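Endonuclease V isoform X2 (Ciona intestinalis, PDB 6OZI) probably cleaves nucleic acid strands near inosine, the product of adenosine deamination, by metal-dependent hydrolysis, with a preference for RNA in eukaryotic members of its family. Local coordinates at residues G28-S33 with A214-G219; E17-K22 with L132-N137; M57-Y62 with Q99-K104; N183-K188 with C208-A213. The protein carries 1 engineered substitution. All coordinates share one frame; numbering follows the deposited sequence. Where two conformers were deposited one is given.

None of the four contacts has a hydrogen bond between its two segments; mainly apolar side-chain atoms do the joining. Interactions 1 and 3 are buried, interaction 4 is partly buried, and interaction 2 lies at the surface. Interactions 1 and 4 share helix 210-219 and touch, Phe30 CE2 lying 3.8 Å from Thr212 CG2. Interaction 1 also meets interaction 3, where Leu32 CD1 comes within 3.5 Å of Tyr62 OH. Interactions 3 and 4 pack helices on strands of one mixed sheet, whereas interaction 2 pairs two helix ends. Charged groups gather toward the surface: salt bridges flank the leucine-valine contact of interaction 2, and a lysine packs its aliphatic root into interaction 4 and sends its ammonium to Asp176.

Interaction 1: G28-S33 with A214-G219; sequences GDFSLS and AKIVKG
Ile216 reaches out from helix 210-219 and is met by two side chains of the loop 28-33, Phe30 and Leu32, each at a different atom. The Phe30 ring and the Ile216 chain point at each other, with CZ of the ring 3.9 Å from Ile216 CD1. The methyl lies in the plane of the ring, so Ile216 meets the edge of the ring and not its face. Ile216 CG1 is anti to the carbonyl carbon (chi1 -64°) and the chain runs on extended, which carries CD1 forward to the phenyl edge. Leu32 meets the same residue differently, running alongside it in the opposite sense, with its CD1 methyl 3.6 Å from Ile216 CG1. The backbones stay well separated, 7.1 Å between Leu32 CA and Ile216 CA, and the contact is purely apolar. In the loop itself, Ser31 OG and Ser33 OG are hydrogen-bonded at 2.8 Å. Beyond the two segments, Phe30 makes a cation-pi contact with Arg139, and Ile216 also packs on Ile141 of strand 140-144. Ile216 thus joins the loop before strand 37-45 to a helix packed on the central sheet, as in the RNase H-like alpha/beta fold.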
# COMPACT_ATOMS: atom_id res chain seq x y z
N GLY A 28 -22.71 23.98 -22.83
CA GLY A 28 -22.50 24.83 -24.00
C GLY A 28 -22.57 23.97 -25.25
O GLY A 28 -23.46 23.13 -25.40
N ASP A 29 -21.62 24.17 -26.16
CA ASP A 29 -21.53 23.32 -27.35
C ASP A 29 -20.68 22.07 -27.13
O ASP A 29 -20.33 21.40 -28.10
CB ASP A 29 -21.03 24.12 -28.56
CG ASP A 29 -19.83 24.99 -28.24
OD1 ASP A 29 -18.89 24.50 -27.57
OD2 ASP A 29 -19.84 26.17 -28.66
N PHE A 30 -20.34 21.77 -25.88
CA PHE A 30 -19.60 20.56 -25.55
C PHE A 30 -20.55 19.39 -25.34
O PHE A 30 -21.69 19.57 -24.88
CB PHE A 30 -18.75 20.78 -24.29
CG PHE A 30 -18.12 19.53 -23.74
CD1 PHE A 30 -16.99 18.98 -24.31
CD2 PHE A 30 -18.66 18.91 -22.61
CE1 PHE A 30 -16.41 17.82 -23.78
CE2 PHE A 30 -18.08 17.77 -22.08
CZ PHE A 30 -16.96 17.23 -22.67
N SER A 31 -20.09 18.20 -25.69
CA SER A 31 -20.87 16.98 -25.48
C SER A 31 -19.92 15.80 -25.30
O SER A 31 -18.72 15.89 -25.57
CB SER A 31 -21.84 16.74 -26.64
OG SER A 31 -21.15 16.59 -27.87
N LEU A 32 -20.48 14.69 -24.83
CA LEU A 32 -19.69 13.48 -24.62
C LEU A 32 -19.04 13.01 -25.91
O LEU A 32 -17.93 12.46 -25.88
CB LEU A 32 -20.57 12.38 -24.03
CG LEU A 32 -19.87 11.07 -23.63
CD1 LEU A 32 -18.93 11.31 -22.48
CD2 LEU A 32 -20.89 9.99 -23.28
N SER A 33 -19.71 13.21 -27.05
CA SER A 33 -19.18 12.75 -28.32
C SER A 33 -17.88 13.45 -28.70
O SER A 33 -17.11 12.92 -29.51
CB SER A 33 -20.22 12.96 -29.43
OG SER A 33 -20.70 14.29 -29.43
N ALA A 214 -20.86 13.18 -14.72
CA ALA A 214 -21.06 11.81 -14.26
C ALA A 214 -20.91 10.81 -15.40
O ALA A 214 -20.31 9.74 -15.21
CB ALA A 214 -22.44 11.66 -13.61
N LYS A 215 -21.42 11.13 -16.60
CA LYS A 215 -21.24 10.22 -17.73
C LYS A 215 -19.76 10.02 -18.04
O LYS A 215 -19.32 8.90 -18.37
CB LYS A 215 -21.96 10.73 -18.97
CG LYS A 215 -23.33 10.12 -19.23
CD LYS A 215 -24.25 11.10 -19.96
CE LYS A 215 -25.46 10.40 -20.55
NZ LYS A 215 -25.88 9.25 -19.70
N ILE A 216 -18.97 11.09 -17.98
CA ILE A 216 -17.55 10.98 -18.28
C ILE A 216 -16.83 10.18 -17.21
O ILE A 216 -15.94 9.37 -17.50
CB ILE A 216 -16.94 12.39 -18.45
CG1 ILE A 216 -17.59 13.08 -19.66
CG2 ILE A 216 -15.43 12.32 -18.60
CD1 ILE A 216 -17.14 14.51 -19.88
N VAL A 217 -17.19 10.38 -15.94
CA VAL A 217 -16.58 9.59 -14.88
C VAL A 217 -16.93 8.11 -15.05
O VAL A 217 -16.07 7.23 -14.86
CB VAL A 217 -17.00 10.15 -13.51
CG1 VAL A 217 -16.58 9.22 -12.38
CG2 VAL A 217 -16.38 11.54 -13.30
N LYS A 218 -18.17 7.80 -15.44
CA LYS A 218 -18.55 6.42 -15.72
C LYS A 218 -17.72 5.83 -16.85
O LYS A 218 -17.22 4.70 -16.75
CB LYS A 218 -20.04 6.32 -16.05
CG LYS A 218 -20.54 4.90 -16.30
CD LYS A 218 -22.06 4.83 -16.10
CE LYS A 218 -22.60 3.40 -16.14
NZ LYS A 218 -24.02 3.34 -15.62
N GLY A 219 -17.57 6.59 -17.94
CA GLY A 219 -16.75 6.14 -19.05
C GLY A 219 -15.29 5.94 -18.69
O GLY A 219 -14.59 5.16 -19.35

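Interaction 2: E17-K22 with L132-N137; sequences EELRDK and LGVLSN
Val134, Leu19 and Lys22 carry this contact, a helix-end to helix-end packing at the rim of the RNase H-like fold, where the last part of helix 6-19 and the residues after it meet helix 128-136. Val134 has the most surface buried and uses both methyls. CG1, placed trans to N by a chi1 of 167°, lies 4.0 Å from Leu19 CD2 and also meets Lys22 CB, while CG2 turns to the backbone and stands 3.8 Å from Lys22 O. Leu19 and Val134 lie alongside each other, pointing opposite ways. The same Leu19 CD2 touches Leu135 CD2 at 4.0 Å, but those two leucines are roughly perpendicular, so one methyl of Leu19 bridges neighbouring residues of helix 128-136.

Lys22 contributes only the root of its side chain and its backbone carbonyl. Its CB faces Val134, after which bends at chi2 and chi4 lead the ammonium back to Asp21; the salt bridge there is modelled unusually short and is uncertain in detail. A second salt bridge, between Arg20 and Glu17, lies away from helix 128-136. Outside the pair of segments, Val134 also packs on Ile23, and Leu19 on Cys126.

Helix 128-136 closes in a Schellman motif at Asn137, which has positive phi and two bonds back into the last turn, one of them from Asn137 N to Val134 O at 3.2 Å. Two residues before Val134, Leu132 O accepts from Ser136 N at 3.0 Å.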
# COMPACT_ATOMS: atom_id res chain seq x y z
N GLU A 17 -14.79 34.17 -3.47
CA GLU A 17 -16.06 34.88 -3.69
C GLU A 17 -16.07 35.58 -5.04
O GLU A 17 -17.12 35.63 -5.70
CB GLU A 17 -16.32 35.88 -2.56
CG GLU A 17 -16.68 35.26 -1.22
CD GLU A 17 -18.05 34.58 -1.21
OE1 GLU A 17 -18.83 34.75 -2.17
OE2 GLU A 17 -18.35 33.88 -0.22
N GLU A 18 -14.95 36.15 -5.47
CA GLU A 18 -14.98 36.80 -6.77
C GLU A 18 -14.96 35.80 -7.93
O GLU A 18 -15.49 36.10 -9.01
CB GLU A 18 -13.87 37.84 -6.89
CG GLU A 18 -12.46 37.35 -7.10
CD GLU A 18 -11.50 38.51 -7.31
OE1 GLU A 18 -11.96 39.68 -7.23
OE2 GLU A 18 -10.29 38.28 -7.56
N LEU A 19 -14.36 34.62 -7.74
CA LEU A 19 -14.31 33.63 -8.82
C LEU A 19 -15.61 32.84 -8.99
O LEU A 19 -15.91 32.41 -10.11
CB LEU A 19 -13.18 32.62 -8.59
CG LEU A 19 -11.77 32.93 -9.06
CD1 LEU A 19 -10.86 31.75 -8.75
CD2 LEU A 19 -11.78 33.20 -10.56
N ARG A 20 -16.37 32.64 -7.91
CA ARG A 20 -17.44 31.64 -7.95
C ARG A 20 -18.45 31.89 -9.08
O ARG A 20 -18.96 30.92 -9.66
CB ARG A 20 -18.15 31.57 -6.59
CG ARG A 20 -18.78 32.87 -6.14
CD ARG A 20 -19.29 32.79 -4.70
NE ARG A 20 -20.38 31.84 -4.55
CZ ARG A 20 -20.93 31.50 -3.39
NH1 ARG A 20 -20.48 32.03 -2.26
NH2 ARG A 20 -21.92 30.62 -3.36
N ASP A 21 -18.72 33.14 -9.43
CA ASP A 21 -19.72 33.38 -10.48
C ASP A 21 -19.18 33.12 -11.88
O ASP A 21 -19.96 33.15 -12.84
CB ASP A 21 -20.29 34.80 -10.40
CG ASP A 21 -19.36 35.85 -11.00
OD1 ASP A 21 -18.12 35.70 -10.90
OD2 ASP A 21 -19.88 36.84 -11.58
N LYS A 22 -17.88 32.88 -12.02
CA LYS A 22 -17.30 32.55 -13.31
C LYS A 22 -17.37 31.07 -13.63
O LYS A 22 -17.11 30.67 -14.77
CB LYS A 22 -15.84 33.01 -13.37
CG LYS A 22 -15.64 34.50 -13.07
CD LYS A 22 -16.47 35.36 -13.99
CE LYS A 22 -16.26 36.84 -13.68
NZ LYS A 22 -16.50 37.13 -12.23
N LEU A 132 -9.31 25.66 -10.64
CA LEU A 132 -8.30 25.40 -11.66
C LEU A 132 -8.91 25.47 -13.06
O LEU A 132 -8.29 26.01 -13.99
CB LEU A 132 -7.65 24.03 -11.41
CG LEU A 132 -6.49 23.94 -10.41
CD1 LEU A 132 -6.82 24.57 -9.04
CD2 LEU A 132 -6.04 22.49 -10.23
N GLY A 133 -10.14 24.96 -13.22
CA GLY A 133 -10.79 25.06 -14.52
C GLY A 133 -10.94 26.49 -15.00
O GLY A 133 -10.60 26.82 -16.14
N VAL A 134 -11.40 27.38 -14.12
CA VAL A 134 -11.66 28.75 -14.54
C VAL A 134 -10.35 29.49 -14.76
O VAL A 134 -10.19 30.21 -15.76
CB VAL A 134 -12.54 29.49 -13.52
CG1 VAL A 134 -12.54 30.99 -13.80
CG2 VAL A 134 -13.96 28.95 -13.56
N LEU A 135 -9.38 29.31 -13.86
CA LEU A 135 -8.13 30.04 -13.99
C LEU A 135 -7.32 29.58 -15.20
O LEU A 135 -6.47 30.34 -15.68
CB LEU A 135 -7.28 29.91 -12.72
CG LEU A 135 -7.76 30.75 -11.54
CD1 LEU A 135 -6.69 30.84 -10.46
CD2 LEU A 135 -8.19 32.13 -12.00
N SER A 136 -7.57 28.38 -15.71
CA SER A 136 -6.86 27.90 -16.89
C SER A 136 -7.73 27.85 -18.14
O SER A 136 -7.23 27.46 -19.21
CB SER A 136 -6.26 26.52 -16.63
OG SER A 136 -7.27 25.60 -16.25
N ASN A 137 -9.00 28.26 -18.05
CA ASN A 137 -9.95 28.15 -19.16
C ASN A 137 -9.99 26.72 -19.69
O ASN A 137 -9.91 26.47 -20.90
CB ASN A 137 -9.65 29.14 -20.28
CG ASN A 137 -10.73 29.16 -21.36
OD1 ASN A 137 -11.91 28.91 -21.07
ND2 ASN A 137 -10.34 29.42 -22.60

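Interaction 3: M57-Y62 with Q99-K104; sequences MVVLSY and QLLKAK
Met57, at the start of the segment, meets Leu101 of helix 86-104 through its sulfur. With chi1 at 176° its CG stands opposite the backbone N, and the chain stays extended until it bends at chi3. The Leu101 chain lies across that of Met57, which brings SD 3.8 Å from Leu101 CD2 and 4.1 Å from Leu101 CB, the latter close to the root of the leucine.

Val58 points its side chain away from helix 86-104, as expected for the residue between two that face the helix. It packs instead on Ala232 and Trp235 of helix 227-243, which covers that other face of the sheet.

Val59 returns to the first face. Its CG2 methyl, anti to the carbonyl carbon, fits against the branched end of Leu101: CD2 is 3.9 Å from Val59 CG2 and CD1 is 4.0 Å from it. Here too the two side chains run roughly perpendicular. Leu101 CD2 is therefore common to both contacts, lying against sulfur and methyl together. Tyr69 of the adjoining strand 67-76 packs on both Val59 and Leu101, widening the apolar seat of the leucine.

Helix 86-104 on one face of strand 52-61 and helix 227-243 on the other give the alpha/beta/alpha layering characteristic of the RNase H-like fold.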
# COMPACT_ATOMS: atom_id res chain seq x y z
N MET A 57 0.87 15.14 -14.55
CA MET A 57 -0.25 15.31 -15.46
C MET A 57 -0.21 14.16 -16.46
O MET A 57 0.86 13.80 -16.96
CB MET A 57 -0.21 16.66 -16.18
CG MET A 57 -1.30 16.86 -17.22
SD MET A 57 -1.54 18.59 -17.72
CE MET A 57 -2.31 19.31 -16.27
N VAL A 58 -1.38 13.55 -16.71
CA VAL A 58 -1.50 12.43 -17.62
C VAL A 58 -2.59 12.76 -18.63
O VAL A 58 -3.48 13.58 -18.38
CB VAL A 58 -1.84 11.11 -16.90
CG1 VAL A 58 -0.69 10.67 -16.00
CG2 VAL A 58 -3.12 11.28 -16.09
N VAL A 59 -2.51 12.12 -19.79
CA VAL A 59 -3.58 12.14 -20.78
C VAL A 59 -3.85 10.71 -21.22
O VAL A 59 -2.92 10.01 -21.66
CB VAL A 59 -3.26 13.03 -22.00
CG1 VAL A 59 -4.45 13.07 -22.94
CG2 VAL A 59 -2.89 14.44 -21.57
N LEU A 60 -5.11 10.29 -21.13
CA LEU A 60 -5.57 8.98 -21.56
C LEU A 60 -6.57 9.15 -22.69
O LEU A 60 -7.35 10.11 -22.71
CB LEU A 60 -6.25 8.22 -20.41
CG LEU A 60 -5.38 7.59 -19.32
CD1 LEU A 60 -4.68 8.64 -18.47
CD2 LEU A 60 -6.21 6.67 -18.44
N SER A 61 -6.55 8.22 -23.64
CA SER A 61 -7.52 8.26 -24.71
C SER A 61 -8.91 7.94 -24.18
O SER A 61 -9.07 7.27 -23.15
CB SER A 61 -7.15 7.27 -25.82
OG SER A 61 -7.04 5.95 -25.32
N TYR A 62 -9.92 8.44 -24.88
CA TYR A 62 -11.31 8.17 -24.53
C TYR A 62 -12.02 7.61 -25.75
O TYR A 62 -11.93 8.19 -26.83
CB TYR A 62 -12.02 9.45 -24.05
CG TYR A 62 -13.37 9.18 -23.42
CD1 TYR A 62 -14.50 8.95 -24.19
CD2 TYR A 62 -13.51 9.17 -22.04
CE1 TYR A 62 -15.73 8.70 -23.61
CE2 TYR A 62 -14.73 8.92 -21.44
CZ TYR A 62 -15.84 8.69 -22.23
OH TYR A 62 -17.06 8.45 -21.63
N GLN A 99 0.80 23.99 -19.15
CA GLN A 99 1.61 24.71 -20.12
C GLN A 99 2.63 23.79 -20.77
O GLN A 99 2.87 23.86 -21.99
CB GLN A 99 2.28 25.90 -19.44
CG GLN A 99 3.52 26.43 -20.12
CD GLN A 99 4.02 27.73 -19.50
OE1 GLN A 99 4.18 27.83 -18.28
NE2 GLN A 99 4.30 28.72 -20.34
N LEU A 100 3.25 22.90 -19.98
CA LEU A 100 4.17 21.92 -20.54
C LEU A 100 3.47 20.99 -21.53
O LEU A 100 3.99 20.72 -22.62
CB LEU A 100 4.81 21.12 -19.41
CG LEU A 100 5.89 20.11 -19.77
CD1 LEU A 100 6.94 20.74 -20.65
CD2 LEU A 100 6.51 19.61 -18.49
N LEU A 101 2.28 20.49 -21.17
CA LEU A 101 1.53 19.63 -22.08
C LEU A 101 1.21 20.36 -23.38
O LEU A 101 1.39 19.81 -24.47
CB LEU A 101 0.25 19.15 -21.40
CG LEU A 101 -0.80 18.47 -22.28
CD1 LEU A 101 -0.28 17.16 -22.86
CD2 LEU A 101 -2.07 18.22 -21.48
N LYS A 102 0.74 21.60 -23.28
CA LYS A 102 0.41 22.36 -24.49
C LYS A 102 1.63 22.60 -25.36
O LYS A 102 1.51 22.62 -26.59
CB LYS A 102 -0.26 23.69 -24.13
CG LYS A 102 -1.66 23.55 -23.54
CD LYS A 102 -2.30 24.91 -23.25
CE LYS A 102 -3.79 24.77 -22.97
NZ LYS A 102 -4.46 26.04 -22.59
N ALA A 103 2.81 22.78 -24.76
CA ALA A 103 4.00 23.01 -25.58
C ALA A 103 4.52 21.71 -26.18
O ALA A 103 5.01 21.70 -27.32
CB ALA A 103 5.09 23.68 -24.75
N LYS A 104 4.42 20.60 -25.45
CA LYS A 104 4.98 19.32 -25.88
C LYS A 104 4.04 18.61 -26.86
O LYS A 104 4.43 18.24 -27.97
CB LYS A 104 5.24 18.43 -24.66
CG LYS A 104 6.67 17.99 -24.50
CD LYS A 104 6.78 16.84 -23.50
CE LYS A 104 7.48 15.64 -24.13
NZ LYS A 104 8.16 14.77 -23.13

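Interaction 4: N183-K188 with C208-A213; sequences NEVLAK and CSLETA
Leu210, in the first turn of helix 210-219, makes the tight part of the contact with strand 184-190. Its CG is anti to the backbone N (chi1 172°), an orientation that aims the branched end at the strand. There CD2 meets Val185 CG1 at 3.6 Å, the valine side chain lying crosswise to the leucine. The same methyl lies 4.0 Å from Ala187 C, so it rests on the backbone, while the methyl of Ala187 itself points away from the helix. The other branch, CD1, meets Lys188 at its CB and backbone N, each 4.1 Å from Leu210 CD1. Leu210 thus reaches along the strand from Val185 to Lys188.

The packing is that of a helix laid on a sheet of the RNase H-like fold, here over a strand distorted by a classic beta bulge: Leu186 and Ala187 both face Ile177 of the neighbouring strand 174-179. Ala213, one turn further along the helix, packs on Val202 of strand 200-206, extending the same layer.

Toward the surface the contact is looser and polar. The ammonium of Lys188 leads off to a salt bridge with Asp176. Glu211 OE2 remains 5.8 Å from Lys188 NZ, too far for direct contact, though the opposite charges may attract weakly.

Away from the strand, the helix start is capped by Ser209, its OG accepting from Thr212 N at 3.1 Å along a nearly straight N-H line (172°). Asp27 holds this end from outside, OD1 accepting from Ser209 N and OD2 hydrogen-bonded to Thr212 OG1.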
# COMPACT_ATOMS: atom_id res chain seq x y z
N ASN A 183 -31.25 24.84 -1.65
CA ASN A 183 -32.21 24.03 -2.41
C ASN A 183 -31.67 23.73 -3.81
O ASN A 183 -32.32 23.99 -4.82
CB ASN A 183 -33.57 24.74 -2.49
CG ASN A 183 -34.69 23.81 -2.97
OD1 ASN A 183 -34.83 22.70 -2.48
ND2 ASN A 183 -35.47 24.28 -3.94
N GLU A 184 -30.46 23.19 -3.86
CA GLU A 184 -29.82 22.87 -5.13
C GLU A 184 -28.96 21.63 -4.97
O GLU A 184 -28.50 21.30 -3.87
CB GLU A 184 -28.96 24.05 -5.64
CG GLU A 184 -27.81 24.42 -4.71
CD GLU A 184 -26.97 25.60 -5.18
OE1 GLU A 184 -27.13 26.03 -6.35
OE2 GLU A 184 -26.15 26.11 -4.38
N VAL A 185 -28.73 20.95 -6.09
CA VAL A 185 -27.84 19.79 -6.11
C VAL A 185 -26.40 20.27 -6.19
O VAL A 185 -26.05 21.11 -7.03
CB VAL A 185 -28.18 18.85 -7.27
CG1 VAL A 185 -27.18 17.69 -7.33
CG2 VAL A 185 -29.61 18.32 -7.13
N LEU A 186 -25.56 19.76 -5.29
CA LEU A 186 -24.15 20.10 -5.25
C LEU A 186 -23.28 19.08 -5.96
O LEU A 186 -22.24 19.45 -6.53
CB LEU A 186 -23.69 20.22 -3.79
CG LEU A 186 -24.42 21.25 -2.91
CD1 LEU A 186 -23.82 21.27 -1.51
CD2 LEU A 186 -24.39 22.64 -3.53
N ALA A 187 -23.66 17.81 -5.92
CA ALA A 187 -22.82 16.72 -6.42
C ALA A 187 -23.68 15.48 -6.58
O ALA A 187 -24.88 15.47 -6.28
CB ALA A 187 -21.65 16.45 -5.47
N LYS A 188 -23.04 14.41 -7.04
CA LYS A 188 -23.69 13.13 -7.26
C LYS A 188 -22.80 12.06 -6.63
O LYS A 188 -21.61 11.96 -6.97
CB LYS A 188 -23.90 12.89 -8.75
CG LYS A 188 -25.19 12.19 -9.11
CD LYS A 188 -25.57 12.54 -10.54
CE LYS A 188 -26.99 12.11 -10.87
NZ LYS A 188 -27.99 13.08 -10.37
N CYS A 208 -18.95 22.23 -17.88
CA CYS A 208 -19.51 20.89 -17.97
C CYS A 208 -20.64 20.75 -16.95
O CYS A 208 -20.49 21.14 -15.79
CB CYS A 208 -18.43 19.84 -17.71
SG CYS A 208 -18.92 18.14 -18.02
N SER A 209 -21.77 20.19 -17.38
CA SER A 209 -22.87 19.96 -16.45
C SER A 209 -22.55 18.77 -15.54
O SER A 209 -21.74 17.89 -15.88
CB SER A 209 -24.18 19.71 -17.19
OG SER A 209 -24.19 18.42 -17.80
N LEU A 210 -23.21 18.74 -14.38
CA LEU A 210 -23.02 17.62 -13.47
C LEU A 210 -23.36 16.29 -14.14
O LEU A 210 -22.70 15.27 -13.90
CB LEU A 210 -23.88 17.83 -12.22
CG LEU A 210 -23.97 16.67 -11.21
CD1 LEU A 210 -22.59 16.20 -10.75
CD2 LEU A 210 -24.81 17.08 -10.02
N GLU A 211 -24.38 16.31 -15.01
CA GLU A 211 -24.84 15.09 -15.67
C GLU A 211 -23.80 14.57 -16.65
O GLU A 211 -23.48 13.37 -16.67
CB GLU A 211 -26.15 15.40 -16.39
CG GLU A 211 -27.31 15.76 -15.48
CD GLU A 211 -27.33 17.18 -14.92
OE1 GLU A 211 -26.47 18.02 -15.30
OE2 GLU A 211 -28.26 17.46 -14.11
N THR A 212 -23.27 15.46 -17.49
CA THR A 212 -22.20 15.07 -18.40
C THR A 212 -20.95 14.67 -17.63
O THR A 212 -20.27 13.70 -17.98
CB THR A 212 -21.91 16.21 -19.37
OG1 THR A 212 -23.10 16.56 -20.09
CG2 THR A 212 -20.83 15.79 -20.36
N ALA A 213 -20.66 15.38 -16.53
CA ALA A 213 -19.55 15.01 -15.67
C ALA A 213 -19.68 13.56 -15.22
O ALA A 213 -18.73 12.77 -15.33
CB ALA A 213 -19.47 15.95 -14.46